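Local structure of esterase (Xanthomonas oryzae pv. oryzae, 3H2G) at residues 77-89 with 164-178. The protein acts as a cell wall-degrading esterase of a rice pathogen, hydrolysing ester bonds and contributing to virulence on rice. Residues are numbered along the deposited sequence; the frame is centred on the assembly and turned at random.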
ATOM      1  N   GLY A  77      26.551   4.677  -7.888  1.00 17.71           N
ATOM      2  CA  GLY A  77      26.038   4.460  -6.546  1.00 15.43           C
ATOM      3  C   GLY A  77      26.855   5.211  -5.509  1.00 14.68           C
ATOM      4  O   GLY A  77      27.655   6.077  -5.870  1.00 12.81           O
ATOM      5  N   PRO A  78      26.680   4.909  -4.209  1.00 12.50           N
ATOM      6  CA  PRO A  78      25.759   3.908  -3.657  1.00 10.65           C
ATOM      7  C   PRO A  78      24.328   4.436  -3.697  1.00  8.64           C
ATOM      8  O   PRO A  78      24.116   5.646  -3.740  1.00  7.72           O
ATOM      9  CB  PRO A  78      26.247   3.730  -2.216  1.00 11.62           C
ATOM     10  CG  PRO A  78      27.644   4.285  -2.221  1.00 15.06           C
ATOM     11  CD  PRO A  78      27.542   5.452  -3.147  1.00 13.50           C
ATOM     12  N   TYR A  79      23.356   3.530  -3.655  1.00  8.28           N
ATOM     13  CA  TYR A  79      21.950   3.920  -3.711  1.00  5.79           C
ATOM     14  C   TYR A  79      21.184   3.552  -2.454  1.00  5.22           C
ATOM     15  O   TYR A  79      21.465   2.541  -1.815  1.00  4.83           O
ATOM     16  CB  TYR A  79      21.243   3.222  -4.874  1.00  6.32           C
ATOM     17  CG  TYR A  79      21.982   3.253  -6.185  1.00  6.73           C
ATOM     18  CD1 TYR A  79      22.161   4.447  -6.878  1.00  7.00           C
ATOM     19  CD2 TYR A  79      22.498   2.082  -6.736  1.00  7.81           C
ATOM     20  CE1 TYR A  79      22.839   4.475  -8.098  1.00  7.37           C
ATOM     21  CE2 TYR A  79      23.175   2.096  -7.951  1.00  9.53           C
ATOM     22  CZ  TYR A  79      23.342   3.295  -8.626  1.00  8.58           C
ATOM     23  OH  TYR A  79      24.020   3.310  -9.822  1.00 10.42           O
ATOM     24  N   PRO A  80      20.192   4.373  -2.084  1.00  5.08           N
ATOM     25  CA  PRO A  80      19.395   4.070  -0.894  1.00  5.25           C
ATOM     26  C   PRO A  80      18.402   2.983  -1.325  1.00  6.09           C
ATOM     27  O   PRO A  80      18.114   2.845  -2.516  1.00  5.80           O
ATOM     28  CB  PRO A  80      18.703   5.397  -0.599  1.00  5.83           C
ATOM     29  CG  PRO A  80      18.495   5.969  -1.975  1.00  6.03           C
ATOM     30  CD  PRO A  80      19.828   5.689  -2.643  1.00  6.05           C
ATOM     31  N   LEU A  81      17.901   2.208  -0.370  1.00  6.85           N
ATOM     32  CA  LEU A  81      16.942   1.148  -0.668  1.00  5.51           C
ATOM     33  C   LEU A  81      15.566   1.578  -0.178  1.00  6.37           C
ATOM     34  O   LEU A  81      15.359   1.758   1.021  1.00  8.58           O
ATOM     35  CB  LEU A  81      17.350  -0.155   0.027  1.00  6.26           C
ATOM     36  CG  LEU A  81      16.401  -1.345  -0.165  1.00  8.61           C
ATOM     37  CD1 LEU A  81      16.344  -1.721  -1.631  1.00 12.03           C
ATOM     38  CD2 LEU A  81      16.881  -2.531   0.667  1.00 12.38           C
ATOM     39  N   LEU A  82      14.628   1.739  -1.108  1.00  5.54           N
ATOM     40  CA  LEU A  82      13.273   2.161  -0.768  1.00  6.84           C
ATOM     41  C   LEU A  82      12.260   1.026  -0.887  1.00  6.38           C
ATOM     42  O   LEU A  82      12.051   0.484  -1.972  1.00  6.12           O
ATOM     43  CB  LEU A  82      12.842   3.316  -1.681  1.00  8.67           C
ATOM     44  CG  LEU A  82      11.405   3.826  -1.522  1.00 11.12           C
ATOM     45  CD1 LEU A  82      11.226   4.437  -0.145  1.00 12.78           C
ATOM     46  CD2 LEU A  82      11.108   4.859  -2.604  1.00 14.62           C
ATOM     47  N   GLY A  83      11.646   0.665   0.239  1.00  5.96           N
ATOM     48  CA  GLY A  83      10.638  -0.383   0.240  1.00  5.05           C
ATOM     49  C   GLY A  83       9.321   0.286  -0.097  1.00  5.49           C
ATOM     50  O   GLY A  83       8.993   1.331   0.471  1.00  5.14           O
ATOM     51  N   TRP A  84       8.563  -0.312  -1.010  1.00  4.10           N
ATOM     52  CA  TRP A  84       7.301   0.264  -1.458  1.00  4.68           C
ATOM     53  C   TRP A  84       6.065  -0.601  -1.241  1.00  4.29           C
ATOM     54  O   TRP A  84       6.092  -1.815  -1.456  1.00  4.24           O
ATOM     55  CB  TRP A  84       7.416   0.610  -2.952  1.00  4.51           C
ATOM     56  CG  TRP A  84       6.135   1.069  -3.584  1.00  4.96           C
ATOM     57  CD1 TRP A  84       5.242   0.309  -4.294  1.00  5.07           C
ATOM     58  CD2 TRP A  84       5.593   2.392  -3.546  1.00  6.60           C
ATOM     59  NE1 TRP A  84       4.178   1.082  -4.698  1.00  4.79           N
ATOM     60  CE2 TRP A  84       4.368   2.364  -4.251  1.00  5.13           C
ATOM     61  CE3 TRP A  84       6.023   3.602  -2.981  1.00  4.44           C
ATOM     62  CZ2 TRP A  84       3.568   3.502  -4.406  1.00  6.40           C
ATOM     63  CZ3 TRP A  84       5.227   4.733  -3.137  1.00  3.69           C
ATOM     64  CH2 TRP A  84       4.013   4.673  -3.845  1.00  3.92           C
ATOM     65  N   GLY A  85       4.977   0.042  -0.825  1.00  5.60           N
ATOM     66  CA  GLY A  85       3.720  -0.658  -0.624  1.00  3.69           C
ATOM     67  C   GLY A  85       2.734  -0.255  -1.715  1.00  5.47           C
ATOM     68  O   GLY A  85       2.416   0.926  -1.860  1.00  4.95           O
ATOM     69  N   HIS A  86       2.246  -1.223  -2.487  1.00  4.57           N
ATOM     70  CA  HIS A  86       1.301  -0.916  -3.561  1.00  4.02           C
ATOM     71  C   HIS A  86      -0.130  -0.770  -3.042  1.00  3.54           C
ATOM     72  O   HIS A  86      -0.452  -1.229  -1.947  1.00  4.88           O
ATOM     73  CB  HIS A  86       1.367  -1.988  -4.666  1.00  4.92           C
ATOM     74  CG  HIS A  86       0.714  -3.289  -4.312  1.00  5.18           C
ATOM     75  ND1 HIS A  86       1.417  -4.471  -4.205  1.00  8.45           N
ATOM     76  CD2 HIS A  86      -0.587  -3.609  -4.116  1.00  3.20           C
ATOM     77  CE1 HIS A  86       0.576  -5.462  -3.964  1.00  5.02           C
ATOM     78  NE2 HIS A  86      -0.646  -4.966  -3.905  1.00  6.78           N
ATOM     79  N   PRO A  87      -1.008  -0.121  -3.826  1.00  3.92           N
ATOM     80  CA  PRO A  87      -2.410   0.086  -3.444  1.00  3.65           C
ATOM     81  C   PRO A  87      -3.282  -1.164  -3.567  1.00  4.41           C
ATOM     82  O   PRO A  87      -2.821  -2.220  -3.994  1.00  4.05           O
ATOM     83  CB  PRO A  87      -2.857   1.203  -4.385  1.00  2.99           C
ATOM     84  CG  PRO A  87      -2.080   0.901  -5.635  1.00  4.86           C
ATOM     85  CD  PRO A  87      -0.695   0.598  -5.075  1.00  4.32           C
ATOM     86  N   THR A  88      -4.551  -1.033  -3.194  1.00  4.53           N
ATOM     87  CA  THR A  88      -5.486  -2.153  -3.239  1.00  3.70           C
ATOM     88  C   THR A  88      -5.470  -2.879  -4.577  1.00  4.57           C
ATOM     89  O   THR A  88      -5.586  -2.259  -5.638  1.00  5.04           O
ATOM     90  CB  THR A  88      -6.932  -1.689  -2.956  1.00  3.47           C
ATOM     91  OG1 THR A  88      -6.954  -0.922  -1.747  1.00  2.61           O
ATOM     92  CG2 THR A  88      -7.857  -2.896  -2.790  1.00  3.47           C
ATOM     93  N   GLU A  89      -5.325  -4.198  -4.516  1.00  3.37           N
ATOM     94  CA  GLU A  89      -5.297  -5.031  -5.712  1.00  4.99           C
ATOM     95  C   GLU A  89      -6.250  -6.209  -5.537  1.00  4.54           C
ATOM     96  O   GLU A  89      -6.033  -7.067  -4.678  1.00  5.82           O
ATOM     97  CB  GLU A  89      -3.880  -5.557  -5.962  1.00  4.78           C
ATOM     98  CG  GLU A  89      -3.779  -6.455  -7.186  1.00  6.69           C
ATOM     99  CD  GLU A  89      -4.142  -5.722  -8.461  1.00  8.19           C
ATOM    100  OE1 GLU A  89      -3.333  -4.883  -8.905  1.00 10.67           O
ATOM    101  OE2 GLU A  89      -5.237  -5.972  -9.010  1.00  9.72           O
ATOM    102  N   THR A 164      25.333  -4.549  -6.866  1.00  8.54           N
ATOM    103  CA  THR A 164      24.783  -3.201  -6.931  1.00  8.26           C
ATOM    104  C   THR A 164      25.212  -2.492  -5.646  1.00  9.23           C
ATOM    105  O   THR A 164      24.999  -3.004  -4.551  1.00 10.04           O
ATOM    106  CB  THR A 164      23.241  -3.224  -6.990  1.00  8.58           C
ATOM    107  OG1 THR A 164      22.817  -4.012  -8.110  1.00  9.85           O
ATOM    108  CG2 THR A 164      22.690  -1.807  -7.130  1.00  6.80           C
ATOM    109  N   PRO A 165      25.825  -1.307  -5.764  1.00  9.62           N
ATOM    110  CA  PRO A 165      26.271  -0.565  -4.580  1.00 10.72           C
ATOM    111  C   PRO A 165      25.149   0.096  -3.775  1.00  9.10           C
ATOM    112  O   PRO A 165      24.495   1.023  -4.249  1.00  8.72           O
ATOM    113  CB  PRO A 165      27.248   0.449  -5.168  1.00 10.37           C
ATOM    114  CG  PRO A 165      26.627   0.761  -6.490  1.00 12.09           C
ATOM    115  CD  PRO A 165      26.222  -0.613  -7.001  1.00 11.49           C
ATOM    116  N   LEU A 166      24.937  -0.395  -2.556  1.00  7.95           N
ATOM    117  CA  LEU A 166      23.913   0.137  -1.660  1.00  6.99           C
ATOM    118  C   LEU A 166      24.584   0.966  -0.571  1.00  7.71           C
ATOM    119  O   LEU A 166      25.639   0.589  -0.061  1.00  7.61           O
ATOM    120  CB  LEU A 166      23.119  -1.010  -1.026  1.00  7.44           C
ATOM    121  CG  LEU A 166      22.410  -1.955  -2.002  1.00  8.26           C
ATOM    122  CD1 LEU A 166      21.719  -3.073  -1.232  1.00  8.08           C
ATOM    123  CD2 LEU A 166      21.400  -1.175  -2.831  1.00  7.57           C
ATOM    124  N   SER A 167      23.969   2.088  -0.209  1.00  6.77           N
ATOM    125  CA  SER A 167      24.536   2.969   0.809  1.00  6.97           C
ATOM    126  C   SER A 167      24.335   2.427   2.217  1.00  7.69           C
ATOM    127  O   SER A 167      25.085   2.766   3.134  1.00  7.53           O
ATOM    128  CB  SER A 167      23.903   4.359   0.716  1.00  8.69           C
ATOM    129  OG  SER A 167      22.532   4.313   1.076  1.00  9.05           O
ATOM    130  N   GLY A 168      23.323   1.581   2.380  1.00  6.21           N
ATOM    131  CA  GLY A 168      23.026   1.026   3.686  1.00  7.45           C
ATOM    132  C   GLY A 168      21.800   1.712   4.259  1.00  8.46           C
ATOM    133  O   GLY A 168      21.155   1.201   5.175  1.00  9.67           O
ATOM    134  N   LYS A 169      21.473   2.879   3.714  1.00  7.94           N
ATOM    135  CA  LYS A 169      20.309   3.622   4.177  1.00  8.28           C
ATOM    136  C   LYS A 169      19.041   3.008   3.599  1.00  8.50           C
ATOM    137  O   LYS A 169      19.001   2.620   2.429  1.00  6.38           O
ATOM    138  CB  LYS A 169      20.416   5.092   3.769  1.00 10.51           C
ATOM    139  CG  LYS A 169      21.613   5.809   4.386  1.00 11.54           C
ATOM    140  CD  LYS A 169      21.593   7.293   4.076  1.00 14.00           C
ATOM    141  CE  LYS A 169      22.878   7.977   4.536  1.00 14.60           C
ATOM    142  NZ  LYS A 169      23.103   7.861   5.998  1.00 15.75           N
ATOM    143  N   VAL A 170      18.009   2.919   4.432  1.00  6.68           N
ATOM    144  CA  VAL A 170      16.737   2.343   4.019  1.00  5.84           C
ATOM    145  C   VAL A 170      15.609   3.352   4.200  1.00  5.40           C
ATOM    146  O   VAL A 170      15.607   4.141   5.141  1.00  6.70           O
ATOM    147  CB  VAL A 170      16.419   1.076   4.845  1.00  5.93           C
ATOM    148  CG1 VAL A 170      15.083   0.481   4.415  1.00  6.08           C
ATOM    149  CG2 VAL A 170      17.540   0.065   4.677  1.00  4.38           C
ATOM    150  N   MET A 171      14.651   3.318   3.283  1.00  5.82           N
ATOM    151  CA  MET A 171      13.512   4.219   3.338  1.00  4.44           C
ATOM    152  C   MET A 171      12.252   3.436   3.016  1.00  4.94           C
ATOM    153  O   MET A 171      12.318   2.329   2.480  1.00  5.77           O
ATOM    154  CB  MET A 171      13.685   5.354   2.332  1.00  5.04           C
ATOM    155  CG  MET A 171      14.901   6.222   2.594  1.00  5.69           C
ATOM    156  SD  MET A 171      14.999   7.547   1.389  1.00  8.68           S
ATOM    157  CE  MET A 171      16.739   8.002   1.517  1.00  8.28           C
ATOM    158  N   LEU A 172      11.106   4.017   3.347  1.00  4.11           N
ATOM    159  CA  LEU A 172       9.828   3.375   3.096  1.00  3.22           C
ATOM    160  C   LEU A 172       8.802   4.366   2.576  1.00  4.67           C
ATOM    161  O   LEU A 172       8.817   5.540   2.938  1.00  4.75           O
ATOM    162  CB  LEU A 172       9.277   2.760   4.388  1.00  4.46           C
ATOM    163  CG  LEU A 172      10.037   1.602   5.031  1.00  5.87           C
ATOM    164  CD1 LEU A 172       9.476   1.330   6.423  1.00  5.41           C
ATOM    165  CD2 LEU A 172       9.923   0.367   4.144  1.00  6.15           C
ATOM    166  N   SER A 173       7.910   3.877   1.724  1.00  4.03           N
ATOM    167  CA  SER A 173       6.824   4.689   1.196  1.00  3.86           C
ATOM    168  C   SER A 173       5.779   3.732   0.634  1.00  4.96           C
ATOM    169  O   SER A 173       6.019   2.528   0.535  1.00  3.84           O
ATOM    170  CB  SER A 173       7.318   5.645   0.108  1.00  4.04           C
ATOM    171  OG  SER A 173       6.305   6.588  -0.213  1.00  1.94           O
ATOM    172  N   GLY A 174       4.618   4.269   0.284  1.00  5.01           N
ATOM    173  CA  GLY A 174       3.547   3.452  -0.253  1.00  3.78           C
ATOM    174  C   GLY A 174       2.325   4.329  -0.426  1.00  3.52           C
ATOM    175  O   GLY A 174       2.199   5.360   0.236  1.00  3.99           O
ATOM    176  N   TYR A 175       1.422   3.914  -1.309  1.00  5.07           N
ATOM    177  CA  TYR A 175       0.216   4.677  -1.604  1.00  5.35           C
ATOM    178  C   TYR A 175      -1.068   3.897  -1.327  1.00  4.52           C
ATOM    179  O   TYR A 175      -1.178   2.725  -1.691  1.00  4.02           O
ATOM    180  CB  TYR A 175       0.262   5.122  -3.075  1.00  4.70           C
ATOM    181  CG  TYR A 175      -1.089   5.375  -3.711  1.00  6.18           C
ATOM    182  CD1 TYR A 175      -1.877   6.460  -3.324  1.00  8.44           C
ATOM    183  CD2 TYR A 175      -1.593   4.508  -4.680  1.00  6.39           C
ATOM    184  CE1 TYR A 175      -3.136   6.673  -3.885  1.00  7.98           C
ATOM    185  CE2 TYR A 175      -2.850   4.711  -5.244  1.00  7.63           C
ATOM    186  CZ  TYR A 175      -3.616   5.794  -4.840  1.00  8.36           C
ATOM    187  OH  TYR A 175      -4.865   5.987  -5.383  1.00 10.47           O
ATOM    188  N   SER A 176      -2.022   4.564  -0.672  1.00  6.20           N
ATOM    189  CA  SER A 176      -3.331   3.995  -0.335  1.00  5.39           C
ATOM    190  C   SER A 176      -3.190   2.836   0.655  1.00  5.74           C
ATOM    191  O   SER A 176      -2.726   3.038   1.779  1.00  3.74           O
ATOM    192  CB  SER A 176      -4.039   3.532  -1.615  1.00  6.62           C
ATOM    193  OG  SER A 176      -5.438   3.394  -1.402  1.00  6.88           O
ATOM    194  N   GLN A 177      -3.603   1.629   0.272  1.00  5.68           N
ATOM    195  CA  GLN A 177      -3.424   0.501   1.183  1.00  5.04           C
ATOM    196  C   GLN A 177      -1.925   0.454   1.454  1.00  4.92           C
ATOM    197  O   GLN A 177      -1.487   0.094   2.546  1.00  6.35           O
ATOM    198  CB  GLN A 177      -3.834  -0.834   0.550  1.00  4.92           C
ATOM    199  CG  GLN A 177      -3.472  -2.025   1.452  1.00  5.19           C
ATOM    200  CD  GLN A 177      -3.536  -3.382   0.766  1.00  4.61           C
ATOM    201  OE1 GLN A 177      -3.196  -4.407   1.369  1.00  8.49           O
ATOM    202  NE2 GLN A 177      -3.965  -3.400  -0.485  1.00  1.07           N
ATOM    203  N   GLY A 178      -1.151   0.830   0.435  1.00  4.81           N
ATOM    204  CA  GLY A 178       0.299   0.836   0.542  1.00  3.46           C
ATOM    205  C   GLY A 178       0.820   1.804   1.583  1.00  4.35           C
ATOM    206  O   GLY A 178       1.934   1.636   2.085  1.00  4.16           O
TER
HETATM  207  O   HOH W   1      20.860   1.060   0.797  1.00  5.81           O
HETATM  208  O   HOH W   2      -6.141   1.274  -2.950  1.00 14.33           O
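Trp84 reaches across to the neighbouring parallel strand and lays its six-membered ring over the backbone of Gly174, whose CA sits 3.7 Å from the ring centroid, a CH-pi contact over the face. With CG anti to the backbone N (chi1 173°), the indole runs alongside Tyr175, CH2 lying 3.9 Å from Tyr175 CB, while Ser173 OG approaches CZ3 and spends its hydrogen bond on Ala203 O. On the same face, Leu82 CD1 presses on Met171 CB at 3.6 Å, and the extended Met171 chain brings CE to Pro80 CB. Next to the turn, the Pro87 and Tyr175 side chains cross at about a right angle, Pro87 CB 3.6 Å from Tyr175 CD2. At the other end, Thr164 CG2 meets the Tyr79 ring at its edge. Eight backbone hydrogen bonds join the segments; between Tyr79 and Leu81 a beta bulge shifts the register by two, and water 1 bridges Tyr79 O, Gly168 N and Lys169 O. Strand 169-175 leads into a GxSxG turn that fits the nucleophile elbow of alpha/beta hydrolases. Ser176 OG hydrogen-bonds His377 NE2 and, at 2.7 Å, water 2, which accepts from Thr88 N, consistent with a nucleophile held beside the 86-89 loop.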